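Local coordinates for chemotaxis response regulator protein-glutamate methylesterase (Thermotoga maritima, PDB 3SFT) that probably removes methyl groups from methylglutamate residues of chemoreceptors and deamidates certain of their glutamines during bacterial chemotaxis, this chain being its C-terminal catalytic domain, at residues S21-I25 with P181-I185; P81-L86 with L99-I105. One frame throughout, in Å; residues are numbered along the deposited sequence.

Interaction 1. Residues S21-I25 with P181-I185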
loop_
_atom_site.group_PDB
_atom_site.type_symbol
_atom_site.label_atom_id
_atom_site.label_comp_id
_atom_site.label_asym_id
_atom_site.label_seq_id
_atom_site.Cartn_x
_atom_site.Cartn_y
_atom_site.Cartn_z
ATOM N N SER A 21 -12.578 2.591 -2.146
ATOM C CA SER A 21 -12.291 1.787 -0.958
ATOM C C SER A 21 -11.355 2.505 0.002
ATOM O O SER A 21 -11.490 2.376 1.220
ATOM C CB SER A 21 -11.726 0.426 -1.336
ATOM O OG SER A 21 -12.748 -0.369 -1.901
ATOM N N LEU A 22 -10.427 3.279 -0.549
ATOM C CA LEU A 22 -9.485 4.047 0.262
ATOM C C LEU A 22 -10.230 5.101 1.086
ATOM O O LEU A 22 -9.799 5.450 2.184
ATOM C CB LEU A 22 -8.422 4.700 -0.623
ATOM C CG LEU A 22 -7.352 3.750 -1.170
ATOM C CD1 LEU A 22 -6.599 4.399 -2.320
ATOM C CD2 LEU A 22 -6.399 3.364 -0.055
ATOM N N ASP A 23 -11.365 5.570 0.562
ATOM C CA ASP A 23 -12.197 6.559 1.252
ATOM C C ASP A 23 -12.763 5.982 2.539
ATOM O O ASP A 23 -13.106 6.727 3.451
ATOM C CB ASP A 23 -13.376 7.006 0.378
ATOM C CG ASP A 23 -12.972 7.967 -0.720
ATOM O OD1 ASP A 23 -11.854 8.524 -0.674
ATOM O OD2 ASP A 23 -13.792 8.165 -1.639
ATOM N N MET A 24 -12.918 4.659 2.577
ATOM C CA MET A 24 -13.436 3.964 3.752
ATOM C C MET A 24 -12.306 3.584 4.710
ATOM O O MET A 24 -12.560 3.135 5.828
ATOM C CB MET A 24 -14.163 2.680 3.338
ATOM C CG MET A 24 -15.397 2.862 2.472
ATOM S SD MET A 24 -16.234 1.267 2.156
ATOM C CE MET A 24 -15.914 1.064 0.406
ATOM N N ILE A 25 -11.061 3.779 4.278
ATOM C CA ILE A 25 -9.898 3.410 5.087
ATOM C C ILE A 25 -9.087 4.573 5.655
ATOM O O ILE A 25 -9.060 4.789 6.865
ATOM C CB ILE A 25 -8.934 2.497 4.285
ATOM C CG1 ILE A 25 -9.684 1.290 3.723
ATOM C CG2 ILE A 25 -7.782 2.028 5.171
ATOM C CD1 ILE A 25 -8.832 0.412 2.832
ATOM N N PRO A 181 -13.928 -6.316 4.637
ATOM C CA PRO A 181 -14.515 -5.286 3.778
ATOM C C PRO A 181 -13.730 -4.016 4.118
ATOM O O PRO A 181 -13.210 -3.889 5.227
ATOM C CB PRO A 181 -15.968 -5.234 4.250
ATOM C CG PRO A 181 -15.903 -5.706 5.670
ATOM C CD PRO A 181 -14.922 -6.848 5.583
ATOM N N ALA A 182 -13.592 -3.116 3.153
ATOM C CA ALA A 182 -12.813 -1.891 3.339
ATOM C C ALA A 182 -13.012 -1.154 4.658
ATOM O O ALA A 182 -12.035 -0.764 5.297
ATOM C CB ALA A 182 -13.033 -0.944 2.167
ATOM N N TYR A 183 -14.264 -0.980 5.073
ATOM C CA TYR A 183 -14.573 -0.273 6.316
ATOM C C TYR A 183 -14.044 -0.923 7.601
ATOM O O TYR A 183 -13.886 -0.244 8.619
ATOM C CB TYR A 183 -16.081 0.013 6.425
ATOM C CG TYR A 183 -16.985 -1.204 6.329
ATOM C CD1 TYR A 183 -17.274 -1.976 7.459
ATOM C CD2 TYR A 183 -17.563 -1.572 5.115
ATOM C CE1 TYR A 183 -18.117 -3.081 7.380
ATOM C CE2 TYR A 183 -18.405 -2.673 5.025
ATOM C CZ TYR A 183 -18.677 -3.423 6.164
ATOM O OH TYR A 183 -19.508 -4.516 6.085
ATOM N N LYS A 184 -13.786 -2.230 7.572
ATOM C CA LYS A 184 -13.250 -2.909 8.753
ATOM C C LYS A 184 -11.721 -2.943 8.758
ATOM O O LYS A 184 -11.105 -3.314 9.757
ATOM C CB LYS A 184 -13.803 -4.331 8.881
ATOM C CG LYS A 184 -15.174 -4.405 9.549
ATOM C CD LYS A 184 -15.589 -5.845 9.801
ATOM C CE LYS A 184 -16.918 -5.937 10.549
ATOM N NZ LYS A 184 -16.833 -5.392 11.937
ATOM N N ILE A 185 -11.120 -2.566 7.634
ATOM C CA ILE A 185 -9.666 -2.549 7.496
ATOM C C ILE A 185 -8.969 -1.542 8.427
ATOM O O ILE A 185 -7.967 -1.881 9.048
ATOM C CB ILE A 185 -9.245 -2.348 6.007
ATOM C CG1 ILE A 185 -9.711 -3.551 5.177
ATOM C CG2 ILE A 185 -7.731 -2.166 5.882
ATOM C CD1 ILE A 185 -9.176 -3.583 3.747
#
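A small apolar contact without hydrogen bonds brings residues 21-25, on helix 18-22 and the chain just after it, against the connection from strand 178-180 into helix 185-192. The two segments bury 259 Å² between them. Ala182 is central: its CB lies 3.8 Å from Ser21 O, 4.0 Å from Ser21 CB and 3.9 Å from Met24 SD, while its carbonyl O comes within 3.5 Å of Ile25 CG1. With only a methyl group as side chain, Ala182 sits 5.7 Å from Ser21 between CA atoms; the CA atoms of Met24 and Tyr183 come to 5.1 Å. Each segment has its own short-range backbone hydrogen bonds, Met24 N to Ser21 O (3.0 Å) and Ile25 N to Leu22 O (3.0 Å) on one side, Lys184 N to Pro181 O (2.9 Å) and Ile185 N to Ala182 O (3.1 Å) on the other. In the modified doubly wound fold of the CheB methylesterase domain, 178-180 is an outermost strand of the parallel sheet, next to strand 152-156, so the contact ties this border to the helix that follows the first strand, 9-14. Toward the interior, Ile25 CD1 meets Ile185 CD1 at 4.1 Å, and Ile185 also touches Ile154 of strand 152-156. At the outer margin Met24 SD lies near the plane of the Tyr183 ring, at its edge, 4.3 Å from Tyr183 CD2. The polar ends turn to other partners: Ser21 OG is hydrogen-bonded to Glu156, at the end of that neighbouring strand, and Tyr183 OH to Glu159.

Interaction 2. Residues P81-L86 with L99-I105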
loop_
_atom_site.group_PDB
_atom_site.type_symbol
_atom_site.label_atom_id
_atom_site.label_comp_id
_atom_site.label_asym_id
_atom_site.label_seq_id
_atom_site.Cartn_x
_atom_site.Cartn_y
_atom_site.Cartn_z
ATOM N N PRO A 81 3.866 8.163 -7.209
ATOM C CA PRO A 81 3.703 8.983 -8.413
ATOM C C PRO A 81 3.812 8.124 -9.676
ATOM O O PRO A 81 4.370 7.021 -9.634
ATOM C CB PRO A 81 4.862 9.972 -8.303
ATOM C CG PRO A 81 5.930 9.148 -7.676
ATOM C CD PRO A 81 5.175 8.420 -6.578
ATOM N N GLY A 82 3.295 8.633 -10.792
ATOM C CA GLY A 82 3.337 7.890 -12.042
ATOM C C GLY A 82 4.697 7.814 -12.715
ATOM O O GLY A 82 5.634 8.507 -12.324
ATOM N N ASP A 83 4.802 6.924 -13.702
ATOM C CA ASP A 83 6.019 6.711 -14.490
ATOM C C ASP A 83 7.178 5.985 -13.803
ATOM O O ASP A 83 8.134 5.582 -14.469
ATOM C CB ASP A 83 6.525 8.040 -15.069
ATOM C CG ASP A 83 5.531 8.684 -16.022
ATOM O OD1 ASP A 83 5.043 7.977 -16.933
ATOM O OD2 ASP A 83 5.251 9.895 -15.861
ATOM N N PHE A 84 7.101 5.814 -12.485
ATOM C CA PHE A 84 8.173 5.148 -11.740
ATOM C C PHE A 84 7.654 4.102 -10.757
ATOM O O PHE A 84 6.512 4.171 -10.305
ATOM C CB PHE A 84 8.970 6.160 -10.897
ATOM C CG PHE A 84 9.612 7.271 -11.682
ATOM C CD1 PHE A 84 10.881 7.114 -12.226
ATOM C CD2 PHE A 84 8.980 8.507 -11.804
ATOM C CE1 PHE A 84 11.517 8.179 -12.878
ATOM C CE2 PHE A 84 9.604 9.574 -12.453
ATOM C CZ PHE A 84 10.873 9.411 -12.990
ATOM N N HIS A 85 8.503 3.127 -10.448
ATOM C CA HIS A 85 8.188 2.113 -9.446
ATOM C C HIS A 85 8.697 2.792 -8.179
ATOM O O HIS A 85 9.751 3.437 -8.203
ATOM C CB HIS A 85 8.984 0.828 -9.675
ATOM C CG HIS A 85 8.421 -0.052 -10.747
ATOM N ND1 HIS A 85 7.102 -0.442 -10.771
ATOM C CD2 HIS A 85 9.006 -0.628 -11.823
ATOM C CE1 HIS A 85 6.895 -1.220 -11.818
ATOM N NE2 HIS A 85 8.033 -1.348 -12.473
ATOM N N LEU A 86 7.923 2.721 -7.104
ATOM C CA LEU A 86 8.317 3.348 -5.850
ATOM C C LEU A 86 9.102 2.392 -4.954
ATOM O O LEU A 86 8.548 1.437 -4.405
ATOM C CB LEU A 86 7.082 3.865 -5.114
ATOM C CG LEU A 86 7.340 4.604 -3.801
ATOM C CD1 LEU A 86 8.163 5.858 -4.065
ATOM C CD2 LEU A 86 6.009 4.963 -3.151
ATOM N N LEU A 99 12.758 6.591 -6.703
ATOM C CA LEU A 99 11.993 6.365 -7.915
ATOM C C LEU A 99 12.801 5.533 -8.894
ATOM O O LEU A 99 13.837 5.960 -9.403
ATOM C CB LEU A 99 11.558 7.701 -8.524
ATOM C CG LEU A 99 10.636 8.529 -7.619
ATOM C CD1 LEU A 99 10.255 9.833 -8.296
ATOM C CD2 LEU A 99 9.388 7.726 -7.274
ATOM N N ASP A 100 12.328 4.316 -9.111
ATOM C CA ASP A 100 12.983 3.365 -9.990
ATOM C C ASP A 100 12.275 3.321 -11.343
ATOM O O ASP A 100 11.044 3.336 -11.408
ATOM C CB ASP A 100 12.966 1.992 -9.310
ATOM C CG ASP A 100 13.662 0.927 -10.115
ATOM O OD1 ASP A 100 14.889 0.754 -9.954
ATOM O OD2 ASP A 100 12.969 0.250 -10.895
ATOM N N LYS A 101 13.047 3.278 -12.424
ATOM C CA LYS A 101 12.446 3.240 -13.753
ATOM C C LYS A 101 12.684 1.946 -14.517
ATOM O O LYS A 101 12.851 1.961 -15.738
ATOM C CB LYS A 101 12.878 4.448 -14.590
ATOM C CG LYS A 101 11.687 5.255 -15.098
ATOM C CD LYS A 101 12.099 6.356 -16.062
ATOM C CE LYS A 101 11.044 7.454 -16.138
ATOM N NZ LYS A 101 9.674 6.900 -16.285
ATOM N N SER A 102 12.681 0.824 -13.801
ATOM C CA SER A 102 12.865 -0.469 -14.447
ATOM C C SER A 102 11.577 -0.840 -15.187
ATOM O O SER A 102 10.571 -0.139 -15.078
ATOM C CB SER A 102 13.251 -1.551 -13.430
ATOM O OG SER A 102 12.234 -1.758 -12.468
ATOM N N ASP A 103 11.617 -1.943 -15.928
ATOM C CA ASP A 103 10.476 -2.409 -16.716
ATOM C C ASP A 103 9.152 -2.515 -15.970
ATOM O O ASP A 103 9.122 -2.710 -14.759
ATOM C CB ASP A 103 10.792 -3.764 -17.356
ATOM C CG ASP A 103 11.838 -3.673 -18.451
ATOM O OD1 ASP A 103 12.201 -2.546 -18.855
ATOM O OD2 ASP A 103 12.291 -4.738 -18.921
ATOM N N LYS A 104 8.062 -2.402 -16.721
ATOM C CA LYS A 104 6.728 -2.505 -16.165
ATOM C C LYS A 104 6.500 -3.939 -15.673
ATOM O O LYS A 104 6.964 -4.896 -16.295
ATOM C CB LYS A 104 5.686 -2.122 -17.226
ATOM C CG LYS A 104 5.698 -0.641 -17.599
ATOM C CD LYS A 104 4.663 -0.318 -18.669
ATOM C CE LYS A 104 4.717 1.158 -19.019
ATOM N NZ LYS A 104 3.799 1.509 -20.134
ATOM N N ILE A 105 5.869 -4.077 -14.511
ATOM C CA ILE A 105 5.563 -5.374 -13.941
ATOM C C ILE A 105 4.068 -5.447 -14.223
ATOM O O ILE A 105 3.270 -4.923 -13.438
ATOM C CB ILE A 105 5.879 -5.375 -12.434
ATOM C CG1 ILE A 105 7.380 -5.172 -12.218
ATOM C CG2 ILE A 105 5.396 -6.656 -11.782
ATOM C CD1 ILE A 105 7.779 -4.938 -10.753
#
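Antiparallel pairing at the open end of a beta hairpin joins 81-86 to 99-105. His85 and Asp100 form a hydrogen-bonded pair, His85 N giving to Asp100 O at 2.7 Å and Asp100 N to His85 O at 2.9 Å; Leu86 and Leu99 are the adjacent non-hydrogen-bonded pair, whose outward-facing Leu86 O and Leu99 N are met by Thr115 and Asp68. Past the His85-Asp100 pair, away from the hairpin turn, side chains supply the cross-links. His85 NE2 donates to Asp103 O (2.9 Å), while its ND1 accepts from Ala111 N, so both ring nitrogens are satisfied. Lys101 NZ reaches back to Asp83 O (2.7 Å) and lies over one face of the Phe84 ring, 4.2 Å from the centroid, a cation-pi contact; Leu99 CB covers the opposite face at 4.1 Å. Asp100 OD2 accepts from Ser102 N (3.0 Å), an Asx turn where the chain leaves the strand, and also from Ser102 OG (2.7 Å); Ser102 O is hydrogen-bonded to Arg109. Leu99 CD2 packs on Pro81 CG (3.8 Å) and Leu86 CD1 (3.9 Å). Ile105 CD1 makes an off-centre CH-pi contact with His85, 4.3 Å from its centroid. The arrangement is that of a two-stranded antiparallel hairpin, 85-91 with 94-100, whose exit loop brings the Ile105 side chain about 5 Å from that of Asp138, a predicted active-site residue of the CheB methylesterase domain.

How the interactions relate
Interactions 1 and 2 lie on opposite sides of the centre of this single catalytic domain, their own centres 26 Å apart and their nearest atoms about 12 Å apart, without touching. Along the chain, interaction 2 is nested within the loop that interaction 1 closes, in the order 21-25, 81-86, 99-105, 181-185. No strand is common to both: 181-185 follows the outermost strand 178-180 of the seven-stranded parallel sheet, whereas 85-91 and 94-100 form a separate antiparallel pair, inserted after strand 76-79. Interaction 1 thus joins parts distant in sequence beside the 178-180 border of the doubly wound sheet, and interaction 2 shapes a local surface excursion close to predicted active-site residues.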